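Local coordinates for protein abietadiene synthase, chloroplastic (Abies grandis, PDB 3S9V) that belongs to the terpene synthase family and is a largely helical chloroplast enzyme with an N-terminal terpene synthase domain and a metal-binding domain, at residues Y98-D103 / A143-P148; A408-I413 / D445-K450; L497-E502 / P569-I574; I536-Y541 / E611-E616. All blocks are in the same frame, centred on the assembly; numbering follows the deposited sequence.

Contact 1 of 4, residues Y98-D103 / A143-P148; sequences YFLAYD and ADSHRP
In the helical N-terminal half of this terpene synthase, the start of helix 101-117 meets the loop between helices 122-136 and 151-164. Leu100 is the N-cap residue of helix 101-117. The apolar contacts centre on Tyr102 and Pro148. Tyr102 CB lies 3.4 Å from Pro148 CD, and the two side chains cross at about a right angle. Leu100 and Pro148 meet tip to tip, with CD2 of Leu100 4.1 Å from CG of Pro148. Leu100 CD1 also touches Ser145 CB. The aromatic contact is a CH-pi one. Arg147 CG sits over one face of the Tyr102 ring, 4.1 Å from its centroid and displaced toward the rim. Phe151 meets the same ring from outside the segments. Ser145 OG is hydrogen-bonded to Glu142 O and also lies 3.3 Å from Tyr102 CE1. Arg147 stays extended from CG to NE, and its guanidinium is turned 58° against the tyrosine ring. Arg147 NH1 comes within 2.6 Å of Tyr102 OH, but the angle is poor for a hydrogen bond.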
loop_
_atom_site.group_PDB
_atom_site.type_symbol
_atom_site.label_atom_id
_atom_site.label_comp_id
_atom_site.label_asym_id
_atom_site.label_seq_id
_atom_site.Cartn_x
_atom_site.Cartn_y
_atom_site.Cartn_z
ATOM N N TYR A 98 15.789 3.668 21.464
ATOM C CA TYR A 98 16.638 3.325 20.329
ATOM C C TYR A 98 17.895 4.189 20.270
ATOM O O TYR A 98 17.828 5.411 20.111
ATOM C CB TYR A 98 15.853 3.486 19.031
ATOM C CG TYR A 98 16.616 3.049 17.810
ATOM C CD1 TYR A 98 16.517 1.743 17.337
ATOM C CD2 TYR A 98 17.444 3.941 17.128
ATOM C CE1 TYR A 98 17.222 1.333 16.209
ATOM C CE2 TYR A 98 18.158 3.543 16.001
ATOM C CZ TYR A 98 18.040 2.241 15.545
ATOM O OH TYR A 98 18.732 1.845 14.420
ATOM N N PHE A 99 19.047 3.542 20.364
ATOM C CA PHE A 99 20.306 4.256 20.347
ATOM C C PHE A 99 20.835 4.625 18.969
ATOM O O PHE A 99 21.056 3.761 18.120
ATOM C CB PHE A 99 21.384 3.444 21.065
ATOM C CG PHE A 99 22.705 4.150 21.154
ATOM C CD1 PHE A 99 23.014 4.929 22.265
ATOM C CD2 PHE A 99 23.625 4.070 20.108
ATOM C CE1 PHE A 99 24.224 5.622 22.334
ATOM C CE2 PHE A 99 24.837 4.758 20.164
ATOM C CZ PHE A 99 25.137 5.536 21.279
ATOM N N LEU A 100 21.044 5.921 18.764
ATOM C CA LEU A 100 21.618 6.427 17.524
ATOM C C LEU A 100 22.661 7.426 18.007
ATOM O O LEU A 100 22.334 8.396 18.692
ATOM C CB LEU A 100 20.571 7.130 16.656
ATOM C CG LEU A 100 21.123 7.588 15.294
ATOM C CD1 LEU A 100 21.490 6.373 14.424
ATOM C CD2 LEU A 100 20.093 8.451 14.587
ATOM N N ALA A 101 23.919 7.177 17.680
ATOM C CA ALA A 101 24.987 8.057 18.121
ATOM C C ALA A 101 24.702 9.527 17.819
ATOM O O ALA A 101 24.721 10.364 18.728
ATOM C CB ALA A 101 26.320 7.627 17.488
ATOM N N TYR A 102 24.428 9.844 16.554
ATOM C CA TYR A 102 24.155 11.235 16.173
ATOM C C TYR A 102 23.092 11.875 17.061
ATOM O O TYR A 102 23.271 12.980 17.561
ATOM C CB TYR A 102 23.706 11.311 14.716
ATOM C CG TYR A 102 24.791 10.977 13.722
ATOM C CD1 TYR A 102 24.605 9.971 12.781
ATOM C CD2 TYR A 102 25.999 11.675 13.716
ATOM C CE1 TYR A 102 25.592 9.660 11.851
ATOM C CE2 TYR A 102 26.997 11.376 12.789
ATOM C CZ TYR A 102 26.784 10.363 11.858
ATOM O OH TYR A 102 27.750 10.046 10.933
ATOM N N ASP A 103 21.984 11.166 17.241
ATOM C CA ASP A 103 20.867 11.616 18.067
ATOM C C ASP A 103 21.348 11.990 19.477
ATOM O O ASP A 103 21.089 13.093 19.955
ATOM C CB ASP A 103 19.820 10.488 18.126
ATOM C CG ASP A 103 18.589 10.830 18.978
ATOM O OD1 ASP A 103 17.814 11.739 18.606
ATOM O OD2 ASP A 103 18.388 10.163 20.020
ATOM N N ALA A 143 29.673 5.370 11.320
ATOM C CA ALA A 143 29.666 5.986 9.994
ATOM C C ALA A 143 28.576 5.443 9.071
ATOM O O ALA A 143 28.020 6.186 8.262
ATOM C CB ALA A 143 31.035 5.814 9.338
ATOM N N ASP A 144 28.278 4.152 9.191
ATOM C CA ASP A 144 27.254 3.514 8.366
ATOM C C ASP A 144 25.832 3.832 8.815
ATOM O O ASP A 144 24.870 3.459 8.139
ATOM C CB ASP A 144 27.450 1.995 8.353
ATOM C CG ASP A 144 28.541 1.556 7.396
ATOM O OD1 ASP A 144 29.625 2.176 7.398
ATOM O OD2 ASP A 144 28.316 0.583 6.646
ATOM N N SER A 145 25.696 4.508 9.954
ATOM C CA SER A 145 24.375 4.876 10.454
ATOM C C SER A 145 23.898 6.096 9.666
ATOM O O SER A 145 24.705 6.801 9.054
ATOM C CB SER A 145 24.433 5.211 11.948
ATOM O OG SER A 145 25.117 6.431 12.183
ATOM N N HIS A 146 22.593 6.340 9.683
ATOM C CA HIS A 146 22.017 7.465 8.955
ATOM C C HIS A 146 22.072 8.783 9.723
ATOM O O HIS A 146 21.748 8.844 10.909
ATOM C CB HIS A 146 20.575 7.139 8.575
ATOM C CG HIS A 146 20.437 5.858 7.816
ATOM N ND1 HIS A 146 21.133 5.607 6.651
ATOM C CD2 HIS A 146 19.704 4.748 8.062
ATOM C CE1 HIS A 146 20.835 4.397 6.214
ATOM N NE2 HIS A 146 19.969 3.854 7.053
ATOM N N ARG A 147 22.495 9.834 9.028
ATOM C CA ARG A 147 22.603 11.170 9.610
ATOM C C ARG A 147 21.219 11.791 9.775
ATOM O O ARG A 147 20.435 11.807 8.831
ATOM C CB ARG A 147 23.447 12.070 8.700
ATOM C CG ARG A 147 24.853 12.376 9.203
ATOM C CD ARG A 147 25.597 13.276 8.218
ATOM N NE ARG A 147 26.842 13.805 8.776
ATOM C CZ ARG A 147 27.903 13.068 9.096
ATOM N NH1 ARG A 147 27.886 11.754 8.913
ATOM N NH2 ARG A 147 28.985 13.648 9.605
ATOM N N PRO A 148 20.906 12.317 10.973
ATOM C CA PRO A 148 19.603 12.942 11.240
ATOM C C PRO A 148 19.423 14.163 10.346
ATOM O O PRO A 148 20.405 14.766 9.928
ATOM C CB PRO A 148 19.696 13.334 12.716
ATOM C CG PRO A 148 20.660 12.346 13.274
ATOM C CD PRO A 148 21.722 12.281 12.196
#

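Contact 2 of 4, residues A408-I413 / D445-K450; sequences AFKKNI and DVWLGK
Residues 445-450 contain the first strand, 447-448, of a small antiparallel beta hairpin with 452-453. Trp447 pairs through its backbone with Tyr453. The loop 408-413 packs against this strand through Phe409. CG of Phe409 stands anti to the carbonyl carbon (chi1 -72°), which lays the ring beside Val446 and Leu448. Leu448 CB lies over one face of the ring, 4.1 Å from the centroid, in a CH-pi contact offset toward the rim. Both methyls of Leu448 touch CZ of Phe409. Val446 approaches obliquely, and its CG2 is 3.4 Å from Phe409 CD2. The loop 408-413 runs into helix 413-422 and lies in the N-terminal terpene synthase domain, so the contact joins the hairpin to the loop that precedes that helix. The polar link is at Asp445. Lys411 N donates a weak hydrogen bond to Asp445 OD2, 3.3 Å long with an angle of 151° at the hydrogen. Asp445 OD1 is 3.1 Å from Phe409 O; both are acceptors, so the approach is probably unfavourable. Lys410 is bent at chi2 (-77°), which brings its NZ to 3.9 Å from Trp447 CH2. The same NZ is 5.6 Å from Asp445 OD2, so any attraction is probably modest.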
loop_
_atom_site.group_PDB
_atom_site.type_symbol
_atom_site.label_atom_id
_atom_site.label_comp_id
_atom_site.label_asym_id
_atom_site.label_seq_id
_atom_site.Cartn_x
_atom_site.Cartn_y
_atom_site.Cartn_z
ATOM N N ALA A 408 19.049 0.462 8.879
ATOM C CA ALA A 408 17.803 1.071 8.430
ATOM C C ALA A 408 16.786 1.192 9.567
ATOM O O ALA A 408 16.779 0.390 10.505
ATOM C CB ALA A 408 17.209 0.254 7.278
ATOM N N PHE A 409 15.922 2.194 9.474
ATOM C CA PHE A 409 14.907 2.404 10.495
ATOM C C PHE A 409 13.651 1.566 10.235
ATOM O O PHE A 409 12.806 1.415 11.115
ATOM C CB PHE A 409 14.586 3.901 10.599
ATOM C CG PHE A 409 15.688 4.702 11.248
ATOM C CD1 PHE A 409 16.971 4.719 10.701
ATOM C CD2 PHE A 409 15.462 5.392 12.432
ATOM C CE1 PHE A 409 18.010 5.407 11.328
ATOM C CE2 PHE A 409 16.495 6.085 13.070
ATOM C CZ PHE A 409 17.771 6.090 12.518
ATOM N N LYS A 410 13.540 1.027 9.022
ATOM C CA LYS A 410 12.427 0.153 8.632
ATOM C C LYS A 410 12.919 -1.278 8.828
ATOM O O LYS A 410 14.078 -1.572 8.532
ATOM C CB LYS A 410 12.080 0.343 7.152
ATOM C CG LYS A 410 11.356 1.632 6.815
ATOM C CD LYS A 410 9.899 1.553 7.209
ATOM C CE LYS A 410 9.120 2.728 6.648
ATOM N NZ LYS A 410 7.668 2.563 6.919
ATOM N N LYS A 411 12.052 -2.169 9.301
ATOM C CA LYS A 411 12.454 -3.559 9.523
ATOM C C LYS A 411 13.007 -4.236 8.261
ATOM O O LYS A 411 14.043 -4.892 8.311
ATOM C CB LYS A 411 11.279 -4.373 10.067
ATOM C CG LYS A 411 11.591 -5.849 10.262
ATOM C CD LYS A 411 10.393 -6.605 10.816
ATOM C CE LYS A 411 10.683 -8.101 10.910
ATOM N NZ LYS A 411 9.550 -8.882 11.492
ATOM N N ASN A 412 12.321 -4.085 7.131
ATOM C CA ASN A 412 12.786 -4.697 5.888
ATOM C C ASN A 412 12.151 -4.030 4.677
ATOM O O ASN A 412 11.233 -4.571 4.064
ATOM C CB ASN A 412 12.473 -6.198 5.874
ATOM C CG ASN A 412 13.053 -6.912 4.650
ATOM O OD1 ASN A 412 14.083 -6.504 4.106
ATOM N ND2 ASN A 412 12.408 -7.996 4.234
ATOM N N ILE A 413 12.658 -2.856 4.328
ATOM C CA ILE A 413 12.136 -2.118 3.199
ATOM C C ILE A 413 12.362 -2.894 1.904
ATOM O O ILE A 413 11.534 -2.847 0.993
ATOM C CB ILE A 413 12.791 -0.713 3.112
ATOM C CG1 ILE A 413 11.934 0.203 2.247
ATOM C CG2 ILE A 413 14.207 -0.815 2.551
ATOM C CD1 ILE A 413 10.545 0.436 2.810
ATOM N N ASP A 445 9.632 -0.076 14.874
ATOM C CA ASP A 445 10.502 0.750 14.053
ATOM C C ASP A 445 10.451 2.170 14.605
ATOM O O ASP A 445 9.445 2.588 15.175
ATOM C CB ASP A 445 10.032 0.786 12.590
ATOM C CG ASP A 445 10.313 -0.508 11.839
ATOM O OD1 ASP A 445 11.370 -1.135 12.073
ATOM O OD2 ASP A 445 9.478 -0.885 10.989
ATOM N N VAL A 446 11.548 2.898 14.451
ATOM C CA VAL A 446 11.612 4.281 14.884
ATOM C C VAL A 446 11.698 5.092 13.603
ATOM O O VAL A 446 11.764 4.522 12.514
ATOM C CB VAL A 446 12.846 4.567 15.759
ATOM C CG1 VAL A 446 12.613 4.039 17.159
ATOM C CG2 VAL A 446 14.085 3.939 15.136
ATOM N N TRP A 447 11.692 6.413 13.724
ATOM C CA TRP A 447 11.744 7.269 12.547
ATOM C C TRP A 447 12.852 8.288 12.721
ATOM O O TRP A 447 13.212 8.631 13.846
ATOM C CB TRP A 447 10.393 7.972 12.346
ATOM C CG TRP A 447 9.227 7.011 12.290
ATOM C CD1 TRP A 447 8.732 6.257 13.320
ATOM C CD2 TRP A 447 8.465 6.649 11.128
ATOM N NE1 TRP A 447 7.717 5.446 12.869
ATOM C CE2 TRP A 447 7.533 5.666 11.528
ATOM C CE3 TRP A 447 8.486 7.060 9.786
ATOM C CZ2 TRP A 447 6.624 5.082 10.633
ATOM C CZ3 TRP A 447 7.585 6.479 8.896
ATOM C CH2 TRP A 447 6.664 5.498 9.328
ATOM N N LEU A 448 13.392 8.765 11.605
ATOM C CA LEU A 448 14.477 9.732 11.648
ATOM C C LEU A 448 14.098 11.113 11.126
ATOM O O LEU A 448 13.742 11.278 9.966
ATOM C CB LEU A 448 15.680 9.204 10.861
ATOM C CG LEU A 448 16.987 9.989 11.035
ATOM C CD1 LEU A 448 17.324 10.092 12.518
ATOM C CD2 LEU A 448 18.117 9.304 10.279
ATOM N N GLY A 449 14.165 12.103 12.006
ATOM C CA GLY A 449 13.873 13.476 11.623
ATOM C C GLY A 449 15.061 14.293 12.093
ATOM O O GLY A 449 16.198 13.875 11.922
ATOM N N LYS A 450 14.808 15.454 12.686
ATOM C CA LYS A 450 15.881 16.282 13.212
ATOM C C LYS A 450 16.515 15.404 14.296
ATOM O O LYS A 450 17.704 15.507 14.600
ATOM C CB LYS A 450 15.292 17.552 13.839
ATOM C CG LYS A 450 16.303 18.487 14.495
ATOM C CD LYS A 450 17.176 19.201 13.468
ATOM C CE LYS A 450 16.359 20.120 12.583
ATOM N NZ LYS A 450 15.633 21.164 13.371
#

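Contact 3 of 4, residues L497-E502 / P569-I574; sequences LNFTRE and PQQMKI
The backbones come nearest where CA of Leu497, in a loop, lies 6.1 Å from CA of Gln571, in the first turn of helix 570-594. Gln571 makes most of the contact. Its CG is anti to the carbonyl carbon, and a bend at chi2 (-69°) turns the amide toward the loop. Gln571 OE1 accepts a hydrogen bond of 2.9 Å from Asn498 N, with an angle of 157° at the hydrogen. The donor sits above the carbonyl plane, 27° out of it. Asn498 CG takes the crowded position between its backbone N and carbonyl carbon. The two side-chain amide planes are almost parallel. Asn498 ND2 is 3.2 Å from Gln571 OE1, but the angle is too poor for a hydrogen bond. The loop joins helices 461-491 and 504-514, and both segments belong to the helical metal-binding domain of the terpene synthase family. Phe499 presents its ring edge: CD1 is 3.7 Å from Gln571 OE1, which lies near the ring plane. Phe499 also packs on Ile536, Asp539 and Leu540 of helix 521-541. Beside this polar contact, Leu497 and Ile574 slide past each other in opposite directions. Leu497 CD2 touches Ile574 CG2 at 3.9 Å.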
loop_
_atom_site.group_PDB
_atom_site.type_symbol
_atom_site.label_atom_id
_atom_site.label_comp_id
_atom_site.label_asym_id
_atom_site.label_seq_id
_atom_site.Cartn_x
_atom_site.Cartn_y
_atom_site.Cartn_z
ATOM N N LEU A 497 -13.917 -38.471 -15.038
ATOM C CA LEU A 497 -13.582 -37.620 -16.175
ATOM C C LEU A 497 -12.093 -37.711 -16.492
ATOM O O LEU A 497 -11.252 -37.420 -15.644
ATOM C CB LEU A 497 -13.955 -36.168 -15.869
ATOM C CG LEU A 497 -15.391 -35.925 -15.401
ATOM C CD1 LEU A 497 -15.588 -34.444 -15.118
ATOM C CD2 LEU A 497 -16.368 -36.410 -16.455
ATOM N N ASN A 498 -11.772 -38.105 -17.718
ATOM C CA ASN A 498 -10.383 -38.243 -18.125
ATOM C C ASN A 498 -9.929 -37.148 -19.078
ATOM O O ASN A 498 -8.794 -37.172 -19.559
ATOM C CB ASN A 498 -10.168 -39.610 -18.778
ATOM C CG ASN A 498 -11.151 -39.877 -19.904
ATOM O OD1 ASN A 498 -11.264 -39.094 -20.848
ATOM N ND2 ASN A 498 -11.869 -40.990 -19.807
ATOM N N PHE A 499 -10.807 -36.190 -19.354
ATOM C CA PHE A 499 -10.467 -35.099 -20.263
ATOM C C PHE A 499 -10.106 -33.827 -19.513
ATOM O O PHE A 499 -9.825 -32.794 -20.125
ATOM C CB PHE A 499 -11.627 -34.806 -21.210
ATOM C CG PHE A 499 -12.906 -34.466 -20.511
ATOM C CD1 PHE A 499 -13.778 -35.470 -20.105
ATOM C CD2 PHE A 499 -13.235 -33.141 -20.243
ATOM C CE1 PHE A 499 -14.962 -35.159 -19.444
ATOM C CE2 PHE A 499 -14.416 -32.819 -19.580
ATOM C CZ PHE A 499 -15.281 -33.829 -19.180
ATOM N N THR A 500 -10.117 -33.899 -18.187
ATOM C CA THR A 500 -9.779 -32.742 -17.373
ATOM C C THR A 500 -9.045 -33.139 -16.094
ATOM O O THR A 500 -9.419 -34.101 -15.418
ATOM C CB THR A 500 -11.044 -31.926 -17.007
ATOM O OG1 THR A 500 -10.654 -30.729 -16.322
ATOM C CG2 THR A 500 -11.979 -32.742 -16.116
ATOM N N ARG A 501 -7.992 -32.387 -15.781
ATOM C CA ARG A 501 -7.175 -32.627 -14.596
ATOM C C ARG A 501 -7.766 -31.978 -13.344
ATOM O O ARG A 501 -8.009 -30.770 -13.315
ATOM C CB ARG A 501 -5.758 -32.095 -14.822
ATOM C CG ARG A 501 -5.720 -30.705 -15.433
ATOM C CD ARG A 501 -4.492 -29.941 -14.984
ATOM N NE ARG A 501 -4.483 -29.769 -13.535
ATOM C CZ ARG A 501 -3.638 -28.984 -12.874
ATOM N NH1 ARG A 501 -2.722 -28.287 -13.534
ATOM N NH2 ARG A 501 -3.712 -28.893 -11.553
ATOM N N GLU A 502 -7.991 -32.794 -12.317
ATOM C CA GLU A 502 -8.544 -32.333 -11.047
ATOM C C GLU A 502 -7.641 -31.255 -10.444
ATOM O O GLU A 502 -6.414 -31.355 -10.526
ATOM C CB GLU A 502 -8.672 -33.521 -10.086
ATOM C CG GLU A 502 -9.230 -33.185 -8.712
ATOM C CD GLU A 502 -8.193 -32.613 -7.761
ATOM O OE1 GLU A 502 -8.586 -32.187 -6.653
ATOM O OE2 GLU A 502 -6.992 -32.595 -8.110
ATOM N N PRO A 569 -22.257 -39.430 -25.033
ATOM C CA PRO A 569 -21.060 -40.263 -24.947
ATOM C C PRO A 569 -20.860 -40.570 -23.465
ATOM O O PRO A 569 -21.421 -39.884 -22.604
ATOM C CB PRO A 569 -19.962 -39.345 -25.476
ATOM C CG PRO A 569 -20.683 -38.483 -26.458
ATOM C CD PRO A 569 -21.977 -38.172 -25.749
ATOM N N GLN A 570 -20.056 -41.586 -23.174
ATOM C CA GLN A 570 -19.779 -41.987 -21.800
ATOM C C GLN A 570 -19.419 -40.797 -20.916
ATOM O O GLN A 570 -20.168 -40.434 -20.010
ATOM C CB GLN A 570 -18.632 -43.003 -21.776
ATOM C CG GLN A 570 -18.165 -43.382 -20.381
ATOM C CD GLN A 570 -19.251 -44.057 -19.563
ATOM O OE1 GLN A 570 -19.076 -44.308 -18.369
ATOM N NE2 GLN A 570 -20.379 -44.359 -20.203
ATOM N N GLN A 571 -18.265 -40.204 -21.193
ATOM C CA GLN A 571 -17.757 -39.061 -20.446
ATOM C C GLN A 571 -18.713 -37.869 -20.336
ATOM O O GLN A 571 -18.865 -37.288 -19.255
ATOM C CB GLN A 571 -16.437 -38.595 -21.067
ATOM C CG GLN A 571 -15.325 -39.621 -20.976
ATOM C CD GLN A 571 -14.854 -39.823 -19.554
ATOM O OE1 GLN A 571 -14.209 -38.947 -18.973
ATOM N NE2 GLN A 571 -15.181 -40.973 -18.978
ATOM N N MET A 572 -19.352 -37.498 -21.442
ATOM C CA MET A 572 -20.264 -36.360 -21.435
ATOM C C MET A 572 -21.434 -36.574 -20.466
ATOM O O MET A 572 -21.808 -35.670 -19.717
ATOM C CB MET A 572 -20.790 -36.094 -22.857
ATOM C CG MET A 572 -21.588 -34.803 -23.007
ATOM S SD MET A 572 -22.063 -34.365 -24.706
ATOM C CE MET A 572 -23.733 -33.923 -24.443
ATOM N N LYS A 573 -21.994 -37.778 -20.479
ATOM C CA LYS A 573 -23.129 -38.126 -19.628
ATOM C C LYS A 573 -22.821 -37.855 -18.169
ATOM O O LYS A 573 -23.599 -37.215 -17.464
ATOM C CB LYS A 573 -23.475 -39.605 -19.813
ATOM C CG LYS A 573 -24.619 -40.113 -18.958
ATOM C CD LYS A 573 -24.860 -41.589 -19.243
ATOM C CE LYS A 573 -25.887 -42.197 -18.301
ATOM N NZ LYS A 573 -26.040 -43.661 -18.540
ATOM N N ILE A 574 -21.678 -38.364 -17.726
ATOM C CA ILE A 574 -21.226 -38.187 -16.358
ATOM C C ILE A 574 -21.083 -36.694 -16.075
ATOM O O ILE A 574 -21.617 -36.179 -15.087
ATOM C CB ILE A 574 -19.856 -38.883 -16.151
ATOM C CG1 ILE A 574 -20.025 -40.402 -16.227
ATOM C CG2 ILE A 574 -19.245 -38.469 -14.823
ATOM C CD1 ILE A 574 -18.707 -41.154 -16.181
#

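Contact 4 of 4, residues I536-Y541 / E611-E616; sequences ILDDLY and EAYTKE
Tyr541 has Tyr613 CD2 over one ring face and Thr614 OG1 at its edge, near the plane. The Tyr613 ring has Asp538 CA over one face. The two tyrosine rings meet obliquely, with centroids 5.6 Å apart and planes at 41°. The closest approach of the two residues is from Tyr541 CD2 to Tyr613 CB, at 3.4 Å. Leu537 CB adds an apolar contact to Tyr613 CE2. The Asp538 carboxylate is nearly parallel to the Tyr613 ring, 12° apart, with OD2 3.9 Å from CE1. Asp538 OD2 is also 5.0 Å from Glu616 OE1, and these like charges may raise the proton affinity of either acid. Thr614 OG1 is hydrogen-bonded to Leu610 O, and Tyr541 OH to Thr554 OG1. A water donates to both backbone carbonyls, weakly to Tyr541 O and to Tyr613 O at 3.2 Å. The helix segments run roughly parallel, with axes 10.0 Å apart and crossing at -30°. Asp538 and Asp539 open the DDLYD sequence, a match to the aspartate-rich DDxxD motif of the helical terpene synthase metal-binding domain.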
loop_
_atom_site.group_PDB
_atom_site.type_symbol
_atom_site.label_atom_id
_atom_site.label_comp_id
_atom_site.label_asym_id
_atom_site.label_seq_id
_atom_site.Cartn_x
_atom_site.Cartn_y
_atom_site.Cartn_z
ATOM N N ILE A 536 -13.977 -27.707 -16.633
ATOM C CA ILE A 536 -14.418 -29.010 -17.125
ATOM C C ILE A 536 -15.134 -28.889 -18.472
ATOM O O ILE A 536 -14.830 -29.626 -19.418
ATOM C CB ILE A 536 -15.381 -29.689 -16.103
ATOM C CG1 ILE A 536 -14.613 -30.090 -14.837
ATOM C CG2 ILE A 536 -16.042 -30.907 -16.721
ATOM C CD1 ILE A 536 -15.516 -30.619 -13.732
ATOM N N LEU A 537 -16.088 -27.966 -18.556
ATOM C CA LEU A 537 -16.839 -27.767 -19.789
ATOM C C LEU A 537 -15.949 -27.169 -20.874
ATOM O O LEU A 537 -16.136 -27.435 -22.063
ATOM C CB LEU A 537 -18.058 -26.874 -19.535
ATOM C CG LEU A 537 -19.083 -27.476 -18.564
ATOM C CD1 LEU A 537 -20.315 -26.586 -18.479
ATOM C CD2 LEU A 537 -19.479 -28.856 -19.037
ATOM N N ASP A 538 -14.972 -26.372 -20.461
ATOM C CA ASP A 538 -14.050 -25.772 -21.414
ATOM C C ASP A 538 -13.289 -26.898 -22.109
ATOM O O ASP A 538 -13.102 -26.870 -23.327
ATOM C CB ASP A 538 -13.056 -24.858 -20.699
ATOM C CG ASP A 538 -12.244 -24.024 -21.658
ATOM O OD1 ASP A 538 -11.276 -23.374 -21.212
ATOM O OD2 ASP A 538 -12.577 -24.011 -22.861
ATOM N N ASP A 539 -12.844 -27.885 -21.331
ATOM C CA ASP A 539 -12.112 -29.014 -21.900
ATOM C C ASP A 539 -13.057 -29.867 -22.750
ATOM O O ASP A 539 -12.682 -30.352 -23.820
ATOM C CB ASP A 539 -11.487 -29.886 -20.800
ATOM C CG ASP A 539 -10.401 -29.161 -20.013
ATOM O OD1 ASP A 539 -9.660 -28.344 -20.609
ATOM O OD2 ASP A 539 -10.273 -29.425 -18.795
ATOM N N LEU A 540 -14.283 -30.041 -22.268
ATOM C CA LEU A 540 -15.274 -30.827 -22.987
ATOM C C LEU A 540 -15.527 -30.242 -24.378
ATOM O O LEU A 540 -15.387 -30.938 -25.379
ATOM C CB LEU A 540 -16.588 -30.871 -22.204
ATOM C CG LEU A 540 -17.607 -31.867 -22.759
ATOM C CD1 LEU A 540 -17.051 -33.289 -22.588
ATOM C CD2 LEU A 540 -18.939 -31.720 -22.038
ATOM N N TYR A 541 -15.899 -28.964 -24.436
ATOM C CA TYR A 541 -16.165 -28.308 -25.713
ATOM C C TYR A 541 -14.921 -28.157 -26.572
ATOM O O TYR A 541 -15.022 -27.988 -27.777
ATOM C CB TYR A 541 -16.794 -26.927 -25.504
ATOM C CG TYR A 541 -18.268 -26.971 -25.191
ATOM C CD1 TYR A 541 -18.735 -27.559 -24.015
ATOM C CD2 TYR A 541 -19.204 -26.474 -26.093
ATOM C CE1 TYR A 541 -20.101 -27.659 -23.753
ATOM C CE2 TYR A 541 -20.573 -26.569 -25.840
ATOM C CZ TYR A 541 -21.013 -27.167 -24.673
ATOM O OH TYR A 541 -22.363 -27.307 -24.441
ATOM N N GLU A 611 -22.815 -21.046 -25.495
ATOM C CA GLU A 611 -22.848 -20.511 -26.842
ATOM C C GLU A 611 -21.456 -20.002 -27.204
ATOM O O GLU A 611 -21.002 -20.197 -28.328
ATOM C CB GLU A 611 -23.888 -19.392 -26.949
ATOM C CG GLU A 611 -25.218 -19.877 -27.504
ATOM C CD GLU A 611 -26.396 -19.005 -27.103
ATOM O OE1 GLU A 611 -26.267 -17.760 -27.125
ATOM O OE2 GLU A 611 -27.464 -19.574 -26.775
ATOM N N ALA A 612 -20.768 -19.371 -26.254
ATOM C CA ALA A 612 -19.418 -18.884 -26.529
ATOM C C ALA A 612 -18.473 -20.071 -26.788
ATOM O O ALA A 612 -17.635 -20.020 -27.688
ATOM C CB ALA A 612 -18.904 -18.036 -25.360
ATOM N N TYR A 613 -18.604 -21.135 -25.996
ATOM C CA TYR A 613 -17.769 -22.326 -26.187
ATOM C C TYR A 613 -18.070 -22.934 -27.549
ATOM O O TYR A 613 -17.177 -23.398 -28.252
ATOM C CB TYR A 613 -18.046 -23.393 -25.122
ATOM C CG TYR A 613 -17.566 -23.070 -23.730
ATOM C CD1 TYR A 613 -16.372 -22.371 -23.519
ATOM C CD2 TYR A 613 -18.281 -23.504 -22.613
ATOM C CE1 TYR A 613 -15.906 -22.115 -22.228
ATOM C CE2 TYR A 613 -17.821 -23.254 -21.318
ATOM C CZ TYR A 613 -16.638 -22.562 -21.134
ATOM O OH TYR A 613 -16.183 -22.324 -19.859
ATOM N N THR A 614 -19.347 -22.933 -27.908
ATOM C CA THR A 614 -19.787 -23.488 -29.175
ATOM C C THR A 614 -19.205 -22.758 -30.383
ATOM O O THR A 614 -18.851 -23.391 -31.375
ATOM C CB THR A 614 -21.325 -23.481 -29.266
ATOM O OG1 THR A 614 -21.860 -24.335 -28.246
ATOM C CG2 THR A 614 -21.790 -23.981 -30.630
ATOM N N LYS A 615 -19.098 -21.433 -30.307
ATOM C CA LYS A 615 -18.553 -20.684 -31.429
ATOM C C LYS A 615 -17.075 -21.020 -31.616
ATOM O O LYS A 615 -16.610 -21.139 -32.745
ATOM C CB LYS A 615 -18.728 -19.172 -31.226
ATOM C CG LYS A 615 -18.509 -18.359 -32.505
ATOM C CD LYS A 615 -18.624 -16.857 -32.282
ATOM C CE LYS A 615 -20.037 -16.422 -31.902
ATOM N NZ LYS A 615 -20.999 -16.510 -33.035
ATOM N N GLU A 616 -16.334 -21.169 -30.519
ATOM C CA GLU A 616 -14.912 -21.508 -30.622
ATOM C C GLU A 616 -14.740 -22.907 -31.208
ATOM O O GLU A 616 -13.858 -23.141 -32.031
ATOM C CB GLU A 616 -14.212 -21.466 -29.254
ATOM C CG GLU A 616 -14.269 -20.125 -28.548
ATOM C CD GLU A 616 -13.180 -19.967 -27.492
ATOM O OE1 GLU A 616 -12.837 -20.975 -26.829
ATOM O OE2 GLU A 616 -12.680 -18.830 -27.319
HETATM O O HOH W 1 -14.336 -24.899 -27.915
#

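How the contacts relate
The contacts form two pairs at opposite sides of the chain's centre. Contacts 1 and 2 have centres 11 Å apart and touch: His146 and Pro148 of the first pack on residues 448-450 of the second, the end of strand 447-448 and the turn after it. Contact 1 closes before contact 2 opens. Contacts 3 and 4 have centres 14 Å apart, and their segments alternate along the chain within the metal-binding domain. They join where the loop 497-502 touches the C-terminal end of helix 521-541, with a probable hydrogen bond between Thr500 OG1 and Asp539 OD2. This brings the loop beside the DDxxD sequence. Centres of contacts 1 and 3 are about 67 Å apart, which reflects the elongated multidomain build of the enzyme.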